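Local coordinates for trehalose-6-phosphate phosphatase-related protein (Thermoplasma acidophilum, PDB 1U02), which removes the phosphate from trehalose 6-phosphate to yield free trehalose, using magnesium, and also dephosphorylates para-nitrophenyl phosphate less efficiently, at residues G158-K161 and G162-I165; A177-D180 and A181-A185; H208-D211 and Y212-R216. All coordinates share one frame; numbering follows the deposited sequence.

Contact 1 (G158-K161 and G162-I165); sequences GVNK and GSAI
N160 folds its amide over the first turn of the helix that follows, where the side-chain OD1 receives the backbone N-H of S163 at 3.0 Å. This bond makes N160 the N-cap of helix 161-169. It is fairly straight at the hydrogen (160°), yet S163 N stands 49° out of the carbonyl plane, so the oxygen is met from above. The swing that brings OD1 there is a CG lying trans to the backbone N (chi1 -171°). G162, with no side chain, allows the amide oxygen to settle close over the start of the turn.

The tight part of the contact lies on the inner side, around K161 and I165. The main-chain bond from I165 N to K161 O (2.9 Å) is joined by I165 CG1, which presses against the same oxygen at 3.2 Å. A second helical bond, from A164 N to N160 O (3.1 Å), closes the turn beside it. From this turn K161 runs out with its chain fully extended beyond CG, and NZ forms salt bridges with D183 and with D7, the presumed nucleophile. This placement fits the motif III lysine of HAD phosphatases. V44 and H66 pack beside its chain.

The outer side is looser: the side chains of N160 and S163 are exposed to solvent there, and S163 OG merely rests alongside the N160 amide, 3.4 Å from CG.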
loop_
_atom_site.group_PDB
_atom_site.type_symbol
_atom_site.label_atom_id
_atom_site.label_comp_id
_atom_site.label_asym_id
_atom_site.label_seq_id
_atom_site.Cartn_x
_atom_site.Cartn_y
_atom_site.Cartn_z
ATOM N N GLY A 158 4.090 -2.212 14.331
ATOM C CA GLY A 158 5.153 -2.989 13.716
ATOM C C GLY A 158 5.066 -3.380 12.251
ATOM O O GLY A 158 5.983 -4.037 11.756
ATOM N N VAL A 159 4.007 -2.997 11.542
ATOM C CA VAL A 159 3.916 -3.374 10.129
ATOM C C VAL A 159 5.110 -2.818 9.355
ATOM O O VAL A 159 5.559 -1.703 9.610
ATOM C CB VAL A 159 2.596 -2.879 9.491
ATOM C CG1 VAL A 159 1.416 -3.564 10.172
ATOM C CG2 VAL A 159 2.474 -1.366 9.612
ATOM N N ASN A 160 5.615 -3.599 8.404
ATOM C CA ASN A 160 6.784 -3.203 7.621
ATOM C C ASN A 160 6.798 -3.860 6.230
ATOM O O ASN A 160 6.955 -5.077 6.121
ATOM C CB ASN A 160 8.044 -3.611 8.399
ATOM C CG ASN A 160 9.318 -3.064 7.792
ATOM O OD1 ASN A 160 9.597 -3.263 6.611
ATOM N ND2 ASN A 160 10.106 -2.375 8.607
ATOM N N LYS A 161 6.634 -3.063 5.174
ATOM C CA LYS A 161 6.651 -3.596 3.808
ATOM C C LYS A 161 7.914 -4.405 3.530
ATOM O O LYS A 161 7.847 -5.508 2.986
ATOM C CB LYS A 161 6.590 -2.474 2.770
ATOM C CG LYS A 161 5.208 -2.037 2.331
ATOM C CD LYS A 161 5.341 -0.975 1.243
ATOM C CE LYS A 161 3.989 -0.494 0.738
ATOM N NZ LYS A 161 4.157 0.637 -0.220
ATOM N N GLY A 162 9.063 -3.831 3.886
ATOM C CA GLY A 162 10.337 -4.495 3.664
ATOM C C GLY A 162 10.421 -5.891 4.256
ATOM O O GLY A 162 10.794 -6.839 3.564
ATOM N N SER A 163 10.071 -6.015 5.535
ATOM C CA SER A 163 10.112 -7.304 6.221
ATOM C C SER A 163 9.186 -8.322 5.563
ATOM O O SER A 163 9.552 -9.488 5.386
ATOM C CB SER A 163 9.720 -7.135 7.693
ATOM O OG SER A 163 10.585 -6.213 8.336
ATOM N N ALA A 164 7.984 -7.877 5.209
ATOM C CA ALA A 164 7.002 -8.747 4.573
ATOM C C ALA A 164 7.536 -9.253 3.237
ATOM O O ALA A 164 7.436 -10.440 2.924
ATOM C CB ALA A 164 5.690 -7.993 4.363
ATOM N N ILE A 165 8.098 -8.349 2.443
ATOM C CA ILE A 165 8.649 -8.740 1.155
ATOM C C ILE A 165 9.811 -9.706 1.381
ATOM O O ILE A 165 9.874 -10.777 0.776
ATOM C CB ILE A 165 9.131 -7.508 0.360
ATOM C CG1 ILE A 165 7.923 -6.651 -0.031
ATOM C CG2 ILE A 165 9.899 -7.953 -0.888
ATOM C CD1 ILE A 165 8.285 -5.332 -0.689
#

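Contact 2 (A177-D180 and A181-A185); sequences AGDD and ATDEA. With MG (magnesium ion), chain B.
D180 and D183 hold each other through reciprocal backbone-to-carboxylate bonds at the start of helix 181-188. D180 N gives an almost straight bond (174°) to D183 OD2 at 3.0 Å, reaching the lone pair that points away from OD1; D179 N adds a weak bond to that same oxygen. In return D180 OD1 accepts from T182 N and D183 N, both weakly. Together these make a capping box with D180 as N-cap. The hydroxyl of T182 strengthens the cap, donating to D180 OD1 at 2.6 Å on the side facing the other oxygen. D180 O is gripped twice, by D183 N and by E184 N.

The sequence and position fit motif IV of the HAD phosphatases, at the end of strand 174-178. Among metal bonds, D179 OD1 binds magnesium at 2.0 Å, alongside three waters, a carboxylate oxygen of D7 and the backbone O of D9. Solvent then ties the cap to the ion: one metal-bound water donates to D183 OD2 (2.6 Å), and a second, which donates to D179 OD2, also reaches D180 OD2 weakly.

Charge and packing complete the account. The carboxylates of D180 and D183 lie with their planes only 19° apart, D180 OD1 to D183 OD2 2.9 Å, and K161, paired with D183 OD1, probably eases their repulsion. D183 CG lies 3.4 Å from the CA of G178, which has no side chain to stand in its way.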
loop_
_atom_site.group_PDB
_atom_site.type_symbol
_atom_site.label_atom_id
_atom_site.label_comp_id
_atom_site.label_asym_id
_atom_site.label_seq_id
_atom_site.Cartn_x
_atom_site.Cartn_y
_atom_site.Cartn_z
ATOM N N ALA A 177 9.188 -2.362 -6.727
ATOM C CA ALA A 177 8.896 -0.996 -7.152
ATOM C C ALA A 177 7.976 -0.262 -6.180
ATOM O O ALA A 177 6.996 -0.826 -5.693
ATOM C CB ALA A 177 8.269 -1.021 -8.537
ATOM N N GLY A 178 8.296 1.001 -5.914
ATOM C CA GLY A 178 7.496 1.798 -4.995
ATOM C C GLY A 178 7.766 3.279 -5.187
ATOM O O GLY A 178 8.728 3.641 -5.868
ATOM N N ASP A 179 6.950 4.131 -4.570
ATOM C CA ASP A 179 7.090 5.579 -4.731
ATOM C C ASP A 179 7.367 6.440 -3.495
ATOM O O ASP A 179 7.714 7.613 -3.640
ATOM C CB ASP A 179 5.837 6.132 -5.404
ATOM C CG ASP A 179 4.617 6.023 -4.514
ATOM O OD1 ASP A 179 4.294 4.899 -4.083
ATOM O OD2 ASP A 179 3.985 7.059 -4.239
ATOM N N ASP A 180 7.195 5.909 -2.290
ATOM C CA ASP A 180 7.451 6.740 -1.113
ATOM C C ASP A 180 8.399 6.121 -0.094
ATOM O O ASP A 180 9.002 5.081 -0.342
ATOM C CB ASP A 180 6.138 7.135 -0.421
ATOM C CG ASP A 180 5.401 5.951 0.161
ATOM O OD1 ASP A 180 6.048 4.919 0.443
ATOM O OD2 ASP A 180 4.174 6.058 0.354
ATOM N N ALA A 181 8.515 6.770 1.060
ATOM C CA ALA A 181 9.411 6.318 2.121
ATOM C C ALA A 181 9.254 4.858 2.538
ATOM O O ALA A 181 10.251 4.174 2.785
ATOM C CB ALA A 181 9.260 7.221 3.337
ATOM N N THR A 182 8.017 4.375 2.619
ATOM C CA THR A 182 7.789 2.992 3.021
ATOM C C THR A 182 8.390 2.035 2.000
ATOM O O THR A 182 8.770 0.911 2.331
ATOM C CB THR A 182 6.281 2.687 3.173
ATOM O OG1 THR A 182 5.641 2.751 1.888
ATOM C CG2 THR A 182 5.635 3.702 4.109
ATOM N N ASP A 183 8.478 2.483 0.756
ATOM C CA ASP A 183 9.047 1.652 -0.295
ATOM C C ASP A 183 10.558 1.817 -0.264
ATOM O O ASP A 183 11.303 0.871 -0.509
ATOM C CB ASP A 183 8.481 2.073 -1.648
ATOM C CG ASP A 183 6.968 2.003 -1.677
ATOM O OD1 ASP A 183 6.427 0.882 -1.571
ATOM O OD2 ASP A 183 6.324 3.071 -1.792
ATOM N N GLU A 184 10.997 3.031 0.046
ATOM C CA GLU A 184 12.418 3.330 0.129
ATOM C C GLU A 184 12.992 2.419 1.208
ATOM O O GLU A 184 14.086 1.874 1.063
ATOM C CB GLU A 184 12.616 4.797 0.511
ATOM C CG GLU A 184 14.022 5.312 0.278
ATOM C CD GLU A 184 14.450 5.189 -1.167
ATOM O OE1 GLU A 184 13.753 5.743 -2.043
ATOM O OE2 GLU A 184 15.486 4.542 -1.427
ATOM N N ALA A 185 12.232 2.241 2.284
ATOM C CA ALA A 185 12.661 1.385 3.377
ATOM C C ALA A 185 12.686 -0.062 2.894
ATOM O O ALA A 185 13.580 -0.834 3.246
ATOM C CB ALA A 185 11.712 1.533 4.559
HETATM MG MG MG B . 2.694 4.190 -3.069
HETATM O O HOH W 1 7.611 -1.357 -2.679
HETATM O O HOH W 2 2.246 6.056 -2.374
HETATM O O HOH W 3 3.834 3.600 -1.387
HETATM O O HOH W 4 1.094 3.362 -2.010
#

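Contact 3 (H208-D211 and Y212-R216); sequences HVAD and YIEMR
The turn that leads from strand 207-209, at one border of the main sheet, into the C-terminal helix 212-229 is closed here by an N-cap and by a glutamate reaching back to the strand end. D211 is the cap: its OD1 takes the N-H of E214 at 2.9 Å, with a well-aligned hydrogen (161°). A CG tucked between the backbone N and the carbonyl carbon (chi1 51°) hangs the carboxylate over the first turn, where OD1 also lies 3.3 Å from I213 CB. The first helical main-chain bond runs from M215 N to D211 O.

E214 goes the other way. Stretched out beyond CG, it lays its carboxylate beside the preceding backbone, and OE1 accepts from A210 N at 2.8 Å. The donor comes from well above the carboxylate plane, 61° out of it. OE2 turns to V209, 3.5 Å from CG1, while V209 CG2 meets the selenium of selenomethionine M215 at 4.2 Å, on the side where I196 and V198 of the neighbouring strand pack. Beyond the contact, R216 anchors the helix to D25 and the backbone O of L12.

The buried D211 N and Y212 N have no partner in the model. Two acidic groups collect at this helix start, D211 OD1 and E214 OE1 being 5.0 Å apart, and the N-H groups of E214 and A210 that they accept from would partly offset their charge.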
loop_
_atom_site.group_PDB
_atom_site.type_symbol
_atom_site.label_atom_id
_atom_site.label_comp_id
_atom_site.label_asym_id
_atom_site.label_seq_id
_atom_site.Cartn_x
_atom_site.Cartn_y
_atom_site.Cartn_z
ATOM N N HIS A 208 15.271 4.163 -11.661
ATOM C CA HIS A 208 14.341 5.225 -11.306
ATOM C C HIS A 208 13.468 5.654 -12.477
ATOM O O HIS A 208 13.972 5.880 -13.575
ATOM C CB HIS A 208 15.127 6.431 -10.780
ATOM C CG HIS A 208 14.266 7.567 -10.323
ATOM N ND1 HIS A 208 13.455 8.282 -11.181
ATOM C CD2 HIS A 208 14.078 8.103 -9.095
ATOM C CE1 HIS A 208 12.805 9.207 -10.498
ATOM N NE2 HIS A 208 13.165 9.121 -9.230
ATOM N N VAL A 209 12.159 5.754 -12.240
ATOM C CA VAL A 209 11.212 6.192 -13.269
ATOM C C VAL A 209 10.447 7.432 -12.783
ATOM O O VAL A 209 10.334 7.672 -11.578
ATOM C CB VAL A 209 10.215 5.067 -13.657
ATOM C CG1 VAL A 209 10.961 3.956 -14.375
ATOM C CG2 VAL A 209 9.499 4.524 -12.423
ATOM N N ALA A 210 9.930 8.217 -13.724
ATOM C CA ALA A 210 9.228 9.461 -13.405
ATOM C C ALA A 210 7.859 9.357 -12.736
ATOM O O ALA A 210 7.589 10.064 -11.764
ATOM C CB ALA A 210 9.111 10.314 -14.661
ATOM N N ASP A 211 6.994 8.496 -13.260
ATOM C CA ASP A 211 5.649 8.338 -12.705
ATOM C C ASP A 211 5.078 6.953 -12.976
ATOM O O ASP A 211 5.782 6.076 -13.475
ATOM C CB ASP A 211 4.708 9.396 -13.285
ATOM C CG ASP A 211 4.760 9.460 -14.800
ATOM O OD1 ASP A 211 5.137 8.454 -15.435
ATOM O OD2 ASP A 211 4.414 10.521 -15.362
ATOM N N TYR A 212 3.802 6.768 -12.652
ATOM C CA TYR A 212 3.148 5.479 -12.847
ATOM C C TYR A 212 3.058 5.140 -14.331
ATOM O O TYR A 212 3.062 3.970 -14.706
ATOM C CB TYR A 212 1.748 5.489 -12.215
ATOM C CG TYR A 212 0.716 6.239 -13.008
ATOM C CD1 TYR A 212 -0.124 5.569 -13.895
ATOM C CD2 TYR A 212 0.590 7.622 -12.895
ATOM C CE1 TYR A 212 -1.066 6.257 -14.650
ATOM C CE2 TYR A 212 -0.348 8.319 -13.650
ATOM C CZ TYR A 212 -1.172 7.630 -14.522
ATOM O OH TYR A 212 -2.111 8.303 -15.269
ATOM N N ILE A 213 2.976 6.163 -15.177
ATOM C CA ILE A 213 2.905 5.941 -16.616
ATOM C C ILE A 213 4.198 5.281 -17.104
ATOM O O ILE A 213 4.161 4.292 -17.843
ATOM C CB ILE A 213 2.687 7.268 -17.357
ATOM C CG1 ILE A 213 1.339 7.860 -16.946
ATOM C CG2 ILE A 213 2.750 7.047 -18.868
ATOM C CD1 ILE A 213 1.113 9.280 -17.413
ATOM N N GLU A 214 5.343 5.811 -16.678
ATOM C CA GLU A 214 6.626 5.236 -17.085
ATOM C C GLU A 214 6.774 3.855 -16.439
ATOM O O GLU A 214 7.296 2.919 -17.053
ATOM C CB GLU A 214 7.783 6.141 -16.652
ATOM C CG GLU A 214 9.070 5.904 -17.438
ATOM C CD GLU A 214 10.250 6.724 -16.920
ATOM O OE1 GLU A 214 10.037 7.877 -16.486
ATOM O OE2 GLU A 214 11.393 6.218 -16.965
HETATM N N MSE A 215 6.315 3.732 -15.197
HETATM C CA MSE A 215 6.389 2.460 -14.494
HETATM C C MSE A 215 5.634 1.392 -15.288
HETATM O O MSE A 215 6.115 0.272 -15.453
HETATM C CB MSE A 215 5.778 2.588 -13.098
HETATM C CG MSE A 215 5.856 1.327 -12.257
HETATM SE SE MSE A 215 7.683 0.831 -11.775
HETATM C CE MSE A 215 7.774 -0.836 -12.710
ATOM N N ARG A 216 4.450 1.742 -15.775
ATOM C CA ARG A 216 3.652 0.801 -16.552
ATOM C C ARG A 216 4.385 0.409 -17.832
ATOM O O ARG A 216 4.311 -0.735 -18.282
ATOM C CB ARG A 216 2.306 1.416 -16.919
ATOM C CG ARG A 216 1.359 1.585 -15.747
ATOM C CD ARG A 216 -0.025 1.977 -16.225
ATOM N NE ARG A 216 -0.952 2.179 -15.119
ATOM C CZ ARG A 216 -2.237 2.480 -15.276
ATOM N NH1 ARG A 216 -2.736 2.610 -16.496
ATOM N NH2 ARG A 216 -3.024 2.648 -14.218
#

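In the fold
Along the chain the three contacts come in order, each at the N-terminal start of a helix: 161-169, 181-188 and 212-229. Contacts 1 and 2 have centres 11 Å apart, and the K161 side chain joins them. Contact 2 sits at the end of strand 174-178, between strands 3-7 and 194-198 and two strands in from the border. Contact 3 lies at that border strand, 207-209, centres 14 Å from contact 2, touching it where A177 CB meets the M215 selenium at 3.8 Å. Contacts 1 and 3, with centres 23 Å apart, do not touch. Contact 2 supplies a magnesium ligand, D179, and contact 1 brings a lysine to D7 beside the ion; contact 3 is farther from it, though the D211 side chain comes within about 4 Å of a bound sodium.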